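Local coordinates for protein fervidolysin (Fervidobacterium pennivorans, PDB 1R6V) that degrades keratin into peptides as a calcium-binding serine protease of the subtilisin family, letting its bacterium grow on native feathers, at residues S556-L566 / I619-G629; E630-L638 / I646-N654. The protein carries 1 engineered substitution. One frame throughout, in Å; residues are numbered along the deposited sequence.

Contact 1: residues S556-L566 / I619-G629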
# COMPACT_ATOMS: atom_id res chain seq x y z
N SER A 556 28.53 -2.65 5.79
CA SER A 556 28.68 -1.74 6.92
C SER A 556 30.01 -1.99 7.64
O SER A 556 30.71 -2.96 7.36
CB SER A 556 27.54 -1.96 7.92
OG SER A 556 27.47 -3.33 8.29
N THR A 557 30.33 -1.09 8.55
CA THR A 557 31.54 -1.21 9.35
C THR A 557 31.11 -1.07 10.81
O THR A 557 30.21 -0.29 11.13
CB THR A 557 32.58 -0.12 9.02
OG1 THR A 557 32.00 1.18 9.16
CG2 THR A 557 33.10 -0.31 7.60
N LEU A 558 31.75 -1.85 11.67
CA LEU A 558 31.43 -1.80 13.09
C LEU A 558 32.65 -2.14 13.91
O LEU A 558 33.25 -3.19 13.72
CB LEU A 558 30.33 -2.81 13.43
CG LEU A 558 29.96 -2.94 14.92
CD1 LEU A 558 29.40 -1.61 15.42
CD2 LEU A 558 28.93 -4.04 15.10
N GLN A 559 33.03 -1.23 14.80
CA GLN A 559 34.17 -1.46 15.67
C GLN A 559 33.73 -1.17 17.10
O GLN A 559 32.86 -0.33 17.32
CB GLN A 559 35.34 -0.54 15.30
CG GLN A 559 35.94 -0.81 13.92
CD GLN A 559 37.11 0.11 13.60
OE1 GLN A 559 37.00 1.34 13.75
NE2 GLN A 559 38.23 -0.46 13.16
N VAL A 560 34.30 -1.89 18.06
CA VAL A 560 33.98 -1.64 19.46
C VAL A 560 35.26 -1.63 20.28
O VAL A 560 36.14 -2.47 20.10
CB VAL A 560 33.00 -2.70 20.04
CG1 VAL A 560 33.60 -4.08 19.97
CG2 VAL A 560 32.68 -2.34 21.48
N LYS A 561 35.37 -0.65 21.18
CA LYS A 561 36.55 -0.52 22.05
C LYS A 561 36.07 -0.19 23.47
O LYS A 561 35.25 0.70 23.65
CB LYS A 561 37.45 0.60 21.53
CG LYS A 561 38.64 0.96 22.43
CD LYS A 561 39.48 2.06 21.79
CE LYS A 561 40.61 2.53 22.72
NZ LYS A 561 41.48 3.55 22.05
N PHE A 562 36.57 -0.90 24.48
CA PHE A 562 36.18 -0.62 25.86
C PHE A 562 37.36 0.00 26.59
O PHE A 562 38.50 -0.38 26.37
CB PHE A 562 35.76 -1.90 26.59
CG PHE A 562 34.69 -2.66 25.89
CD1 PHE A 562 35.01 -3.64 24.97
CD2 PHE A 562 33.35 -2.38 26.15
CE1 PHE A 562 34.01 -4.36 24.30
CE2 PHE A 562 32.34 -3.09 25.49
CZ PHE A 562 32.68 -4.08 24.56
N SER A 563 37.06 0.95 27.46
CA SER A 563 38.07 1.70 28.21
C SER A 563 38.22 1.33 29.69
O SER A 563 39.19 1.75 30.34
CB SER A 563 37.73 3.18 28.13
OG SER A 563 36.44 3.40 28.67
N THR A 564 37.28 0.56 30.21
CA THR A 564 37.28 0.18 31.62
C THR A 564 38.34 -0.85 31.99
O THR A 564 38.61 -1.77 31.23
CB THR A 564 35.89 -0.36 32.03
OG1 THR A 564 34.88 0.56 31.60
CG2 THR A 564 35.81 -0.53 33.54
N ASN A 565 38.94 -0.69 33.17
CA ASN A 565 39.94 -1.65 33.63
C ASN A 565 39.20 -2.79 34.34
O ASN A 565 38.54 -2.57 35.35
CB ASN A 565 40.92 -0.98 34.59
CG ASN A 565 41.76 -1.97 35.35
OD1 ASN A 565 42.14 -3.02 34.82
ND2 ASN A 565 42.09 -1.65 36.60
N LEU A 566 39.32 -4.01 33.81
CA LEU A 566 38.65 -5.17 34.40
C LEU A 566 39.65 -6.17 34.96
O LEU A 566 39.37 -7.37 35.00
CB LEU A 566 37.77 -5.86 33.35
CG LEU A 566 36.66 -5.03 32.70
CD1 LEU A 566 35.86 -5.89 31.72
CD2 LEU A 566 35.74 -4.49 33.77
N ILE A 619 30.32 -3.09 38.84
CA ILE A 619 31.33 -2.45 38.04
C ILE A 619 30.70 -1.98 36.74
O ILE A 619 30.07 -2.77 36.03
CB ILE A 619 32.53 -3.39 37.77
CG1 ILE A 619 33.60 -2.65 36.96
CG2 ILE A 619 32.08 -4.63 37.00
CD1 ILE A 619 34.93 -3.38 36.93
N THR A 620 30.84 -0.69 36.46
CA THR A 620 30.30 -0.13 35.24
C THR A 620 31.36 -0.28 34.16
O THR A 620 32.52 0.08 34.36
CB THR A 620 29.95 1.35 35.40
OG1 THR A 620 28.83 1.48 36.28
CG2 THR A 620 29.60 1.97 34.05
N ILE A 621 30.98 -0.84 33.02
CA ILE A 621 31.91 -1.05 31.92
C ILE A 621 31.51 -0.08 30.82
O ILE A 621 30.34 0.01 30.47
CB ILE A 621 31.83 -2.50 31.43
CG1 ILE A 621 32.06 -3.44 32.62
CG2 ILE A 621 32.83 -2.73 30.32
CD1 ILE A 621 31.86 -4.91 32.32
N GLN A 622 32.47 0.67 30.30
CA GLN A 622 32.17 1.66 29.27
C GLN A 622 33.01 1.45 28.01
O GLN A 622 34.10 0.91 28.07
CB GLN A 622 32.42 3.07 29.82
CG GLN A 622 31.47 3.49 30.93
CD GLN A 622 31.88 4.80 31.59
OE1 GLN A 622 32.79 4.83 32.41
NE2 GLN A 622 31.22 5.88 31.22
N GLY A 623 32.50 1.90 26.87
CA GLY A 623 33.25 1.75 25.64
C GLY A 623 32.72 2.68 24.57
O GLY A 623 31.87 3.53 24.83
N THR A 624 33.24 2.52 23.36
CA THR A 624 32.80 3.33 22.24
C THR A 624 32.54 2.40 21.06
O THR A 624 33.36 1.55 20.74
CB THR A 624 33.90 4.37 21.85
OG1 THR A 624 34.16 5.22 22.97
CG2 THR A 624 33.45 5.22 20.66
N VAL A 625 31.38 2.53 20.44
CA VAL A 625 31.05 1.74 19.27
C VAL A 625 31.20 2.71 18.11
O VAL A 625 30.73 3.85 18.19
CB VAL A 625 29.58 1.21 19.31
CG1 VAL A 625 29.09 0.89 17.89
CG2 VAL A 625 29.50 -0.04 20.16
N THR A 626 31.89 2.29 17.06
CA THR A 626 32.03 3.13 15.87
C THR A 626 31.24 2.36 14.82
O THR A 626 31.65 1.30 14.36
CB THR A 626 33.50 3.29 15.43
OG1 THR A 626 34.26 3.86 16.51
CG2 THR A 626 33.58 4.23 14.23
N LEU A 627 30.09 2.91 14.47
CA LEU A 627 29.19 2.27 13.52
C LEU A 627 29.10 3.08 12.23
O LEU A 627 28.58 4.19 12.23
CB LEU A 627 27.81 2.18 14.16
CG LEU A 627 26.66 1.58 13.35
CD1 LEU A 627 26.99 0.14 12.91
CD2 LEU A 627 25.43 1.62 14.23
N ASN A 628 29.59 2.52 11.14
CA ASN A 628 29.58 3.22 9.87
C ASN A 628 30.21 4.61 10.01
O ASN A 628 29.75 5.59 9.41
CB ASN A 628 28.14 3.31 9.33
CG ASN A 628 27.58 1.93 9.03
OD1 ASN A 628 28.25 1.10 8.43
ND2 ASN A 628 26.34 1.68 9.46
N GLY A 629 31.26 4.67 10.82
CA GLY A 629 31.99 5.91 11.04
C GLY A 629 31.53 6.80 12.18
O GLY A 629 32.22 7.75 12.55
O HOH W 1 32.75 2.04 11.73
O HOH W 2 30.30 1.97 6.53
O HOH W 3 35.85 3.68 25.02
O HOH W 4 35.11 2.91 32.94

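Contact 2: residues E630-L638 / I646-N654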
# COMPACT_ATOMS: atom_id res chain seq x y z
N GLU A 630 30.38 6.50 12.75
CA GLU A 630 29.86 7.32 13.82
C GLU A 630 30.20 6.75 15.19
O GLU A 630 29.99 5.56 15.44
CB GLU A 630 28.34 7.43 13.68
CG GLU A 630 27.71 8.39 14.65
CD GLU A 630 26.23 8.54 14.41
OE1 GLU A 630 25.85 8.85 13.25
OE2 GLU A 630 25.46 8.36 15.37
N ASP A 631 30.75 7.58 16.07
CA ASP A 631 31.07 7.11 17.41
C ASP A 631 29.85 7.19 18.30
O ASP A 631 29.17 8.21 18.36
CB ASP A 631 32.20 7.94 18.05
CG ASP A 631 33.55 7.68 17.42
OD1 ASP A 631 33.75 6.61 16.81
OD2 ASP A 631 34.43 8.56 17.57
N ILE A 632 29.59 6.09 19.01
CA ILE A 632 28.46 5.99 19.91
C ILE A 632 28.92 5.42 21.26
O ILE A 632 29.45 4.31 21.32
CB ILE A 632 27.40 5.03 19.36
CG1 ILE A 632 26.98 5.47 17.95
CG2 ILE A 632 26.20 5.00 20.30
CD1 ILE A 632 25.98 4.55 17.28
N PRO A 633 28.73 6.18 22.34
CA PRO A 633 29.13 5.70 23.67
C PRO A 633 28.20 4.55 24.12
O PRO A 633 26.99 4.59 23.87
CB PRO A 633 28.98 6.94 24.55
CG PRO A 633 27.81 7.66 23.90
CD PRO A 633 28.12 7.52 22.42
N VAL A 634 28.77 3.54 24.77
CA VAL A 634 27.99 2.42 25.27
C VAL A 634 28.46 2.09 26.67
O VAL A 634 29.60 2.39 27.03
CB VAL A 634 28.15 1.14 24.40
CG1 VAL A 634 27.63 1.40 22.99
CG2 VAL A 634 29.60 0.69 24.36
N TYR A 635 27.59 1.50 27.47
CA TYR A 635 27.96 1.13 28.83
C TYR A 635 27.00 0.08 29.34
O TYR A 635 25.98 -0.21 28.72
CB TYR A 635 27.95 2.37 29.75
CG TYR A 635 26.58 2.92 30.04
CD1 TYR A 635 25.92 2.62 31.24
CD2 TYR A 635 25.92 3.72 29.12
CE1 TYR A 635 24.65 3.10 31.50
CE2 TYR A 635 24.65 4.20 29.36
CZ TYR A 635 24.02 3.89 30.55
OH TYR A 635 22.75 4.37 30.76
N GLY A 636 27.35 -0.49 30.48
CA GLY A 636 26.52 -1.50 31.10
C GLY A 636 27.05 -1.66 32.50
O GLY A 636 28.10 -1.12 32.83
N VAL A 637 26.34 -2.40 33.33
CA VAL A 637 26.78 -2.60 34.69
C VAL A 637 26.83 -4.08 34.99
O VAL A 637 25.85 -4.79 34.75
CB VAL A 637 25.82 -1.92 35.69
CG1 VAL A 637 26.29 -2.16 37.12
CG2 VAL A 637 25.73 -0.41 35.40
N LEU A 638 27.97 -4.56 35.46
CA LEU A 638 28.12 -5.96 35.84
C LEU A 638 27.79 -5.92 37.32
O LEU A 638 28.60 -5.45 38.13
CB LEU A 638 29.55 -6.44 35.62
CG LEU A 638 29.91 -7.87 36.04
CD1 LEU A 638 29.16 -8.86 35.16
CD2 LEU A 638 31.41 -8.07 35.90
N ILE A 646 25.20 -7.07 29.70
CA ILE A 646 25.10 -6.58 28.32
C ILE A 646 25.52 -5.11 28.31
O ILE A 646 25.26 -4.37 29.25
CB ILE A 646 23.64 -6.68 27.78
CG1 ILE A 646 23.19 -8.15 27.77
CG2 ILE A 646 23.56 -6.13 26.37
CD1 ILE A 646 22.76 -8.65 29.11
N ILE A 647 26.16 -4.69 27.22
CA ILE A 647 26.64 -3.31 27.09
C ILE A 647 26.08 -2.66 25.84
O ILE A 647 26.24 -3.20 24.75
CB ILE A 647 28.17 -3.27 26.93
CG1 ILE A 647 28.86 -4.05 28.05
CG2 ILE A 647 28.65 -1.83 26.88
CD1 ILE A 647 28.72 -3.42 29.40
N ASP A 648 25.45 -1.50 25.97
CA ASP A 648 24.94 -0.82 24.78
C ASP A 648 24.72 0.67 25.04
O ASP A 648 25.03 1.16 26.14
CB ASP A 648 23.67 -1.51 24.27
CG ASP A 648 22.55 -1.50 25.29
OD1 ASP A 648 22.33 -0.44 25.91
OD2 ASP A 648 21.89 -2.56 25.45
N ASP A 649 24.19 1.40 24.06
CA ASP A 649 24.00 2.83 24.25
C ASP A 649 22.90 3.20 25.22
O ASP A 649 22.68 4.38 25.50
CB ASP A 649 23.83 3.57 22.90
CG ASP A 649 22.98 2.81 21.89
OD1 ASP A 649 22.74 1.60 22.06
OD2 ASP A 649 22.56 3.44 20.89
N PHE A 650 22.22 2.20 25.75
CA PHE A 650 21.15 2.44 26.71
C PHE A 650 21.47 1.79 28.04
O PHE A 650 20.59 1.58 28.87
CB PHE A 650 19.82 1.91 26.17
CG PHE A 650 19.36 2.59 24.93
CD1 PHE A 650 19.81 2.17 23.67
CD2 PHE A 650 18.51 3.69 25.00
CE1 PHE A 650 19.41 2.82 22.52
CE2 PHE A 650 18.10 4.35 23.86
CZ PHE A 650 18.55 3.92 22.61
N GLY A 651 22.74 1.44 28.24
CA GLY A 651 23.17 0.84 29.49
C GLY A 651 23.00 -0.66 29.65
O GLY A 651 23.18 -1.17 30.76
N GLY A 652 22.68 -1.36 28.57
CA GLY A 652 22.47 -2.80 28.62
C GLY A 652 20.98 -2.96 28.84
O GLY A 652 20.54 -3.36 29.92
N LEU A 653 20.19 -2.66 27.81
CA LEU A 653 18.75 -2.69 27.95
C LEU A 653 17.97 -3.81 27.30
O LEU A 653 18.06 -4.02 26.09
CB LEU A 653 18.19 -1.35 27.45
CG LEU A 653 16.70 -1.09 27.53
CD1 LEU A 653 16.24 -1.08 28.99
CD2 LEU A 653 16.41 0.25 26.87
N ASN A 654 17.22 -4.54 28.11
CA ASN A 654 16.38 -5.61 27.61
C ASN A 654 15.04 -4.96 27.25
O ASN A 654 14.35 -4.40 28.11
CB ASN A 654 16.19 -6.67 28.71
CG ASN A 654 15.36 -7.86 28.25
OD1 ASN A 654 14.96 -7.95 27.09
ND2 ASN A 654 15.12 -8.78 29.17
O HOH W 5 24.76 6.38 24.84
O HOH W 6 24.27 -3.53 31.85

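Contact 1: residues S556-L566 / I619-G629
Strands 558-562 and 619-627 run antiparallel, 4.5 Å apart at closest approach of their axes, and the paired backbone bonds of Gln559 with Thr626 and Lys561 with Thr624 hold them. Past the strand end the hydroxyl of Thr564 replaces a backbone carbonyl: Gln622 N gives its hydrogen to Thr564 OG1 at 2.7 Å. With chi1 at -50°, OG1 stands beside the backbone N of Thr564, and CG2, anti to that N, comes up against Thr620 O. At the other end Asn628 OD1 accepts from Thr557 N at 3.0 Å, the donor standing 32° out of the plane of the side-chain carbonyl. Its ND2 bonds Ala531 O, so both ends of the amide are held. Leu558, Val560, Val625 and Leu627 share one face. Leu558 CD1 touches Val625 CG1 at 3.5 Å, and Val560 CG2 meets Val625 CG2 at 4.1 Å. Phe562 pairs with Gly623, and Gln622 O lies at the edge of the Phe562 ring, near its plane. Further on, Leu566 CD2 presses on Ile619 CD1 at 3.4 Å, a tight fit. The apolar face packs on strands 604-610 and 666-669, while Gln559, Lys561, Thr624 and Thr626 line the other face. This is the two-faced antiparallel pairing of a beta-sandwich, here fervidolysin's second sandwich domain.

Contact 2: residues E630-L638 / I646-N654
The Tyr635 ring takes Gly651 CA over one face, a CH-pi contact with CA 3.4 Å from the ring centroid and 17° off its normal. Phe650 C and Asp649 O approach this ring obliquely. Gly651 ends a type I beta turn that begins at Asp648, where the chain coming from strand 644-647 makes a single antiparallel bridge with Tyr635 and then turns off. In that bridge Tyr635 N bonds Asp648 O at 2.9 Å, and Asp648 N bonds Tyr635 O. Both donors stand above the carbonyl planes. Asp648 O also accepts from Gly651 N, which arrives from the opposite face. Beside the bridge, Ile647 CG2 meets Val634 CG2 at 3.7 Å, and Ile647 CD1 is tight on Gly636 CA at 3.4 Å. CG1 lies beside its backbone N (chi1 -53°), and the second torsion of -68° carries CD1 onto the glycine. An alanine in place of this isoleucine has neither CG2 nor CD1 and is likely to open a gap between Val634 and Gly636. Asp649 CB packs on Ile632 CG2, and its carboxylate forms a salt bridge with Arg529. The Asp648 carboxylate ties the turn together: OD1 accepts from Phe650 N at 2.6 Å, an Asx turn, and from Gly652 N, while OD2 uses its syn lone pair for Leu653 N.

How the contacts relate
Strands 619-627 and 630-638 follow each other in the chain and are neighbours in one sheet, so contact 1 leads directly into contact 2. Val625 O and Ile632 N probably share a hydrogen bond across them, as do Thr626 OG1 and Asp631 OD1. Contact 1 lies within this sheet and is a regular strand pair with an inward apolar face. Contact 2 starts at strand 630-638, one of the two edge strands of this sheet, and joins it to the chain leaving strand 644-647 of the other sheet. Both are partly buried, but contact 1 covers nearly twice the area. Repeated backbone bonds dominate contact 1; one bridge, a carboxylate-held turn and a ring on glycine mark contact 2.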